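Local coordinates for hypothetical protein PA2201 (Pseudomonas aeruginosa, PDB 2FEF) that is of unknown function but carries a PoNi-type C-terminal region, consistent with an immunity protein that neutralises a PoNe-family DNase toxin, at residues Leu153-Pro166 / Arg179-Leu191. Residues are numbered along the deposited sequence; the frame is centred on the assembly and turned at random.
Sequences LAMGVLLDAQELIP and RLLDYLGAAALGL
Leu-153 leans against helix 179-189 where the axes of helix 153-158 and helix 179-189 come within 9.3 Å and cross at 37°. Its CB lies 4.0 Å from CB of Leu-184. With CG beside its own backbone N (chi1 -84°), Leu-153 crosses the side chain of Leu-181 at about a right angle, and its CD2 methyl rests 3.4 Å from Leu-181 O. Ala-154 sets its CB against the CD1 branch of Leu-184, and one turn after Leu-153, Val-157 puts CG2 3.6 Å from Leu-184 O. Leu-150, earlier on helix 146-158, also touches Leu-184, and Met-258 and Val-265 of helix 258-267 pack on Ala-154 and Val-157. A Schellman motif then ends helix 146-158, with Asp-160 at positive phi, and the chain turns so that Gln-162 faces the kink of helix 179-189. There the N of Ala-188 lacks its bond to the preceding turn, and one water fills in: it accepts from that N at 3.0 Å and donates to Leu-184 O at 2.7 Å and to Gln-162 OE1. Ile-165 reaches the same place with aliphatic carbon, CB lying 3.7 Å from the Ala-188 methyl and CG2 passing over Gly-185 CA. Pro-166 closes the row, its CG 3.4 Å from Ala-188 O and its CB beside the CD2 methyl of Leu-189. No direct hydrogen bond links the segments: apolar side chains pack on one another and on carbonyl oxygens, joining two roughly parallel helices of this all-helical fold, with helix 165-172 between them in sequence. The water bridges Ala-188 N and Leu-184 O, partners in a regular helix, and ties them to Gln-162.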
ATOM      1  N   LEU B 153      19.063  -7.777  17.909  1.00 22.71           N
ATOM      2  CA  LEU B 153      19.869  -8.127  19.084  1.00 24.79           C
ATOM      3  C   LEU B 153      20.044  -6.911  19.975  1.00 24.48           C
ATOM      4  O   LEU B 153      19.797  -7.000  21.172  1.00 24.42           O
ATOM      5  CB  LEU B 153      21.225  -8.759  18.706  1.00 24.51           C
ATOM      6  CG  LEU B 153      21.176 -10.272  18.442  1.00 26.90           C
ATOM      7  CD1 LEU B 153      20.063 -10.669  17.437  1.00 27.48           C
ATOM      8  CD2 LEU B 153      22.503 -10.808  17.986  1.00 26.74           C
ATOM      9  N   ALA B 154      20.442  -5.772  19.393  1.00 24.75           N
ATOM     10  CA  ALA B 154      20.706  -4.576  20.230  1.00 24.31           C
ATOM     11  C   ALA B 154      19.440  -4.057  20.913  1.00 24.62           C
ATOM     12  O   ALA B 154      19.486  -3.648  22.101  1.00 24.45           O
ATOM     13  CB  ALA B 154      21.370  -3.463  19.387  1.00 24.28           C
HETATM   14  N   MSE B 155      18.299  -4.122  20.205  1.00 24.51           N
HETATM   15  CA  MSE B 155      17.076  -3.570  20.796  1.00 24.77           C
HETATM   16  C   MSE B 155      16.544  -4.567  21.786  1.00 24.64           C
HETATM   17  O   MSE B 155      15.918  -4.190  22.745  1.00 25.60           O
HETATM   18  CB  MSE B 155      16.009  -3.145  19.766  1.00 25.00           C
HETATM   19  CG  MSE B 155      16.409  -1.990  18.768  1.00 26.08           C
HETATM   20 SE   MSE B 155      17.209  -0.455  19.795  1.00 40.21          SE
HETATM   21  CE  MSE B 155      19.080  -0.770  19.612  1.00 42.68           C
ATOM     22  N   GLY B 156      16.827  -5.847  21.573  1.00 25.38           N
ATOM     23  CA  GLY B 156      16.540  -6.877  22.613  1.00 24.56           C
ATOM     24  C   GLY B 156      17.204  -6.533  23.956  1.00 23.97           C
ATOM     25  O   GLY B 156      16.597  -6.652  25.021  1.00 23.92           O
ATOM     26  N   VAL B 157      18.476  -6.206  23.902  1.00 23.23           N
ATOM     27  CA  VAL B 157      19.247  -5.784  25.074  1.00 23.35           C
ATOM     28  C   VAL B 157      18.724  -4.448  25.661  1.00 24.16           C
ATOM     29  O   VAL B 157      18.504  -4.310  26.877  1.00 23.99           O
ATOM     30  CB  VAL B 157      20.753  -5.642  24.695  1.00 24.72           C
ATOM     31  CG1 VAL B 157      21.547  -5.049  25.882  1.00 22.88           C
ATOM     32  CG2 VAL B 157      21.380  -6.993  24.289  1.00 22.54           C
ATOM     33  N   LEU B 158      18.518  -3.467  24.800  1.00 24.04           N
ATOM     34  CA  LEU B 158      18.147  -2.106  25.237  1.00 24.44           C
ATOM     35  C   LEU B 158      16.715  -2.048  25.779  1.00 24.51           C
ATOM     36  O   LEU B 158      16.359  -1.142  26.534  1.00 24.26           O
ATOM     37  CB  LEU B 158      18.331  -1.116  24.065  1.00 24.40           C
ATOM     38  CG  LEU B 158      19.798  -0.711  23.811  1.00 24.60           C
ATOM     39  CD1 LEU B 158      19.931  -0.034  22.509  1.00 27.60           C
ATOM     40  CD2 LEU B 158      20.333   0.227  24.987  1.00 24.91           C
ATOM     41  N   LEU B 159      15.890  -3.017  25.377  1.00 24.34           N
ATOM     42  CA  LEU B 159      14.514  -3.044  25.851  1.00 24.69           C
ATOM     43  C   LEU B 159      14.211  -4.150  26.848  1.00 24.86           C
ATOM     44  O   LEU B 159      13.046  -4.427  27.126  1.00 27.09           O
ATOM     45  CB  LEU B 159      13.519  -3.042  24.654  1.00 24.22           C
ATOM     46  CG  LEU B 159      13.680  -1.846  23.703  1.00 23.65           C
ATOM     47  CD1 LEU B 159      12.848  -2.016  22.369  1.00 23.46           C
ATOM     48  CD2 LEU B 159      13.387  -0.480  24.432  1.00 24.04           C
ATOM     49  N   ASP B 160      15.251  -4.749  27.415  1.00 25.36           N
ATOM     50  CA  ASP B 160      15.137  -5.777  28.459  1.00 26.33           C
ATOM     51  C   ASP B 160      14.225  -6.919  28.005  1.00 27.14           C
ATOM     52  O   ASP B 160      13.333  -7.395  28.753  1.00 27.99           O
ATOM     53  CB  ASP B 160      14.726  -5.182  29.838  1.00 26.90           C
ATOM     54  CG  ASP B 160      14.699  -6.241  30.969  1.00 31.23           C
ATOM     55  OD1 ASP B 160      15.641  -7.069  31.069  1.00 30.89           O
ATOM     56  OD2 ASP B 160      13.733  -6.242  31.766  1.00 34.69           O
ATOM     57  N   ALA B 161      14.467  -7.354  26.775  1.00 25.73           N
ATOM     58  CA  ALA B 161      13.736  -8.465  26.154  1.00 27.15           C
ATOM     59  C   ALA B 161      14.706  -9.528  25.617  1.00 26.91           C
ATOM     60  O   ALA B 161      14.425 -10.196  24.620  1.00 27.58           O
ATOM     61  CB  ALA B 161      12.828  -7.938  25.040  1.00 26.63           C
ATOM     62  N   GLN B 162      15.847  -9.689  26.290  1.00 27.31           N
ATOM     63  CA  GLN B 162      16.911 -10.597  25.813  1.00 27.89           C
ATOM     64  C   GLN B 162      16.497 -12.059  25.747  1.00 28.13           C
ATOM     65  O   GLN B 162      17.155 -12.858  25.089  1.00 27.60           O
ATOM     66  CB  GLN B 162      18.135 -10.529  26.724  1.00 27.77           C
ATOM     67  CG  GLN B 162      18.879  -9.166  26.725  1.00 27.71           C
ATOM     68  CD  GLN B 162      20.214  -9.258  27.422  1.00 28.15           C
ATOM     69  OE1 GLN B 162      20.992 -10.191  27.169  1.00 28.41           O
ATOM     70  NE2 GLN B 162      20.502  -8.282  28.301  1.00 25.28           N
ATOM     71  N   GLU B 163      15.456 -12.427  26.486  1.00 28.40           N
ATOM     72  CA  GLU B 163      14.955 -13.791  26.439  1.00 29.56           C
ATOM     73  C   GLU B 163      14.440 -14.209  25.044  1.00 29.11           C
ATOM     74  O   GLU B 163      14.251 -15.402  24.773  1.00 28.39           O
ATOM     75  CB  GLU B 163      13.886 -14.010  27.531  1.00 30.89           C
ATOM     76  CG  GLU B 163      12.427 -13.685  27.092  1.00 33.58           C
ATOM     77  CD  GLU B 163      12.055 -12.208  27.249  1.00 41.95           C
ATOM     78  N   LEU B 164      14.238 -13.245  24.145  1.00 28.65           N
ATOM     79  CA  LEU B 164      13.862 -13.598  22.776  1.00 28.47           C
ATOM     80  C   LEU B 164      15.060 -13.830  21.837  1.00 27.79           C
ATOM     81  O   LEU B 164      14.910 -14.423  20.744  1.00 25.84           O
ATOM     82  CB  LEU B 164      12.960 -12.526  22.192  1.00 29.12           C
ATOM     83  CG  LEU B 164      11.641 -12.191  22.891  1.00 33.15           C
ATOM     84  CD1 LEU B 164      11.031 -10.976  22.156  1.00 30.91           C
ATOM     85  CD2 LEU B 164      10.692 -13.404  22.861  1.00 34.81           C
ATOM     86  N   ILE B 165      16.245 -13.413  22.289  1.00 26.91           N
ATOM     87  CA  ILE B 165      17.442 -13.446  21.452  1.00 26.35           C
ATOM     88  C   ILE B 165      17.833 -14.891  21.043  1.00 26.37           C
ATOM     89  O   ILE B 165      18.172 -15.123  19.873  1.00 26.73           O
ATOM     90  CB  ILE B 165      18.632 -12.672  22.137  1.00 26.68           C
ATOM     91  CG1 ILE B 165      18.372 -11.148  22.077  1.00 27.67           C
ATOM     92  CG2 ILE B 165      19.975 -13.063  21.496  1.00 26.97           C
ATOM     93  CD1 ILE B 165      19.354 -10.320  22.954  1.00 26.50           C
ATOM     94  N   PRO B 166      17.797 -15.865  21.991  1.00 25.78           N
ATOM     95  CA  PRO B 166      18.180 -17.216  21.551  1.00 25.71           C
ATOM     96  C   PRO B 166      17.382 -17.783  20.402  1.00 25.56           C
ATOM     97  O   PRO B 166      18.009 -18.285  19.486  1.00 25.50           O
ATOM     98  CB  PRO B 166      18.014 -18.074  22.821  1.00 24.89           C
ATOM     99  CG  PRO B 166      18.338 -17.068  23.934  1.00 26.63           C
ATOM    100  CD  PRO B 166      17.565 -15.844  23.446  1.00 26.60           C
ATOM    101  N   ARG B 179      31.359 -11.169  15.002  1.00 25.99           N
ATOM    102  CA  ARG B 179      31.886 -10.846  16.326  1.00 26.31           C
ATOM    103  C   ARG B 179      30.925  -9.957  17.125  1.00 26.41           C
ATOM    104  O   ARG B 179      30.579 -10.271  18.269  1.00 26.21           O
ATOM    105  CB  ARG B 179      33.254 -10.186  16.232  1.00 25.94           C
ATOM    106  CG  ARG B 179      33.864  -9.841  17.626  1.00 27.46           C
ATOM    107  CD  ARG B 179      35.315  -9.435  17.514  1.00 32.74           C
ATOM    108  NE  ARG B 179      36.195 -10.580  17.338  1.00 35.19           N
ATOM    109  CZ  ARG B 179      37.517 -10.491  17.180  1.00 37.24           C
ATOM    110  NH1 ARG B 179      38.100  -9.300  17.157  1.00 37.66           N
ATOM    111  NH2 ARG B 179      38.252 -11.595  17.040  1.00 36.52           N
ATOM    112  N   LEU B 180      30.483  -8.871  16.504  1.00 25.78           N
ATOM    113  CA  LEU B 180      29.560  -7.944  17.179  1.00 26.45           C
ATOM    114  C   LEU B 180      28.244  -8.619  17.586  1.00 26.04           C
ATOM    115  O   LEU B 180      27.810  -8.489  18.733  1.00 25.64           O
ATOM    116  CB  LEU B 180      29.285  -6.681  16.336  1.00 26.40           C
ATOM    117  CG  LEU B 180      28.195  -5.752  16.905  1.00 26.77           C
ATOM    118  CD1 LEU B 180      28.577  -5.150  18.271  1.00 24.53           C
ATOM    119  CD2 LEU B 180      27.822  -4.663  15.917  1.00 25.52           C
ATOM    120  N   LEU B 181      27.626  -9.347  16.665  1.00 25.56           N
ATOM    121  CA  LEU B 181      26.362 -10.019  16.999  1.00 26.35           C
ATOM    122  C   LEU B 181      26.574 -11.034  18.129  1.00 26.93           C
ATOM    123  O   LEU B 181      25.705 -11.170  19.012  1.00 27.15           O
ATOM    124  CB  LEU B 181      25.716 -10.703  15.769  1.00 25.60           C
ATOM    125  CG  LEU B 181      25.231  -9.780  14.633  1.00 25.55           C
ATOM    126  CD1 LEU B 181      24.672 -10.597  13.422  1.00 24.88           C
ATOM    127  CD2 LEU B 181      24.248  -8.671  15.141  1.00 27.78           C
ATOM    128  N   ASP B 182      27.711 -11.736  18.111  1.00 27.29           N
ATOM    129  CA  ASP B 182      28.060 -12.635  19.219  1.00 28.23           C
ATOM    130  C   ASP B 182      28.220 -11.914  20.570  1.00 28.59           C
ATOM    131  O   ASP B 182      27.704 -12.405  21.589  1.00 28.71           O
ATOM    132  CB  ASP B 182      29.311 -13.469  18.915  1.00 28.90           C
ATOM    133  CG  ASP B 182      29.045 -14.599  17.908  1.00 30.72           C
ATOM    134  OD1 ASP B 182      27.871 -14.843  17.555  1.00 31.72           O
ATOM    135  OD2 ASP B 182      30.032 -15.252  17.486  1.00 30.60           O
ATOM    136  N   TYR B 183      28.907 -10.768  20.593  1.00 27.67           N
ATOM    137  CA  TYR B 183      28.957  -9.932  21.806  1.00 28.27           C
ATOM    138  C   TYR B 183      27.582  -9.474  22.276  1.00 28.60           C
ATOM    139  O   TYR B 183      27.295  -9.531  23.469  1.00 28.40           O
ATOM    140  CB  TYR B 183      29.886  -8.726  21.626  1.00 29.17           C
ATOM    141  CG  TYR B 183      31.320  -9.063  21.969  1.00 30.16           C
ATOM    142  CD1 TYR B 183      32.094  -9.828  21.110  1.00 30.22           C
ATOM    143  CD2 TYR B 183      31.902  -8.593  23.148  1.00 32.49           C
ATOM    144  CE1 TYR B 183      33.419 -10.144  21.417  1.00 31.97           C
ATOM    145  CE2 TYR B 183      33.231  -8.899  23.465  1.00 33.43           C
ATOM    146  CZ  TYR B 183      33.976  -9.682  22.586  1.00 33.09           C
ATOM    147  OH  TYR B 183      35.278 -10.012  22.876  1.00 33.17           O
ATOM    148  N   LEU B 184      26.740  -9.017  21.344  1.00 28.10           N
ATOM    149  CA  LEU B 184      25.385  -8.564  21.701  1.00 27.57           C
ATOM    150  C   LEU B 184      24.519  -9.680  22.276  1.00 28.44           C
ATOM    151  O   LEU B 184      23.734  -9.446  23.184  1.00 29.69           O
ATOM    152  CB  LEU B 184      24.689  -7.894  20.517  1.00 25.98           C
ATOM    153  CG  LEU B 184      25.335  -6.575  20.059  1.00 26.92           C
ATOM    154  CD1 LEU B 184      24.616  -6.010  18.837  1.00 26.34           C
ATOM    155  CD2 LEU B 184      25.355  -5.558  21.231  1.00 26.25           C
ATOM    156  N   GLY B 185      24.641 -10.887  21.733  1.00 28.61           N
ATOM    157  CA  GLY B 185      23.847 -12.012  22.222  1.00 29.35           C
ATOM    158  C   GLY B 185      24.483 -12.913  23.253  1.00 30.25           C
ATOM    159  O   GLY B 185      23.855 -13.890  23.691  1.00 30.22           O
ATOM    160  N   ALA B 186      25.711 -12.589  23.653  1.00 30.69           N
ATOM    161  CA  ALA B 186      26.528 -13.464  24.499  1.00 31.43           C
ATOM    162  C   ALA B 186      25.838 -13.881  25.797  1.00 31.40           C
ATOM    163  O   ALA B 186      25.776 -15.073  26.106  1.00 31.66           O
ATOM    164  CB  ALA B 186      27.884 -12.816  24.794  1.00 32.02           C
ATOM    165  N   ALA B 187      25.304 -12.904  26.535  1.00 31.11           N
ATOM    166  CA  ALA B 187      24.644 -13.159  27.826  1.00 30.09           C
ATOM    167  C   ALA B 187      23.382 -13.957  27.620  1.00 29.24           C
ATOM    168  O   ALA B 187      23.091 -14.864  28.395  1.00 28.34           O
ATOM    169  CB  ALA B 187      24.303 -11.852  28.541  1.00 29.70           C
ATOM    170  N   ALA B 188      22.625 -13.600  26.580  1.00 28.57           N
ATOM    171  CA  ALA B 188      21.369 -14.268  26.267  1.00 29.10           C
ATOM    172  C   ALA B 188      21.537 -15.758  25.944  1.00 29.69           C
ATOM    173  O   ALA B 188      20.718 -16.585  26.361  1.00 29.28           O
ATOM    174  CB  ALA B 188      20.670 -13.555  25.111  1.00 27.76           C
ATOM    175  N   LEU B 189      22.599 -16.074  25.212  1.00 29.76           N
ATOM    176  CA  LEU B 189      22.853 -17.419  24.699  1.00 30.77           C
ATOM    177  C   LEU B 189      23.799 -18.226  25.579  1.00 32.59           C
ATOM    178  O   LEU B 189      23.899 -19.453  25.421  1.00 32.56           O
ATOM    179  CB  LEU B 189      23.483 -17.301  23.322  1.00 30.72           C
ATOM    180  CG  LEU B 189      22.572 -17.021  22.129  1.00 31.43           C
ATOM    181  CD1 LEU B 189      23.338 -16.242  21.053  1.00 32.39           C
ATOM    182  CD2 LEU B 189      22.012 -18.337  21.571  1.00 29.89           C
ATOM    183  N   GLY B 190      24.499 -17.535  26.481  1.00 32.97           N
ATOM    184  CA  GLY B 190      25.555 -18.145  27.304  1.00 34.84           C
ATOM    185  C   GLY B 190      26.799 -18.470  26.491  1.00 35.59           C
ATOM    186  O   GLY B 190      27.434 -19.516  26.677  1.00 35.91           O
ATOM    187  N   LEU B 191      27.156 -17.570  25.584  1.00 36.38           N
ATOM    188  CA  LEU B 191      28.340 -17.742  24.754  1.00 37.43           C
ATOM    189  C   LEU B 191      29.595 -17.624  25.591  1.00 38.27           C
ATOM    190  O   LEU B 191      29.692 -16.749  26.454  1.00 38.28           O
ATOM    191  CB  LEU B 191      28.382 -16.691  23.643  1.00 37.10           C
ATOM    192  CG  LEU B 191      27.333 -16.789  22.548  1.00 37.65           C
ATOM    193  CD1 LEU B 191      27.613 -15.678  21.546  1.00 36.80           C
ATOM    194  CD2 LEU B 191      27.304 -18.185  21.867  1.00 38.44           C
TER
HETATM  195  O   HOH W   1      22.977 -10.873  25.329  1.00 27.43           O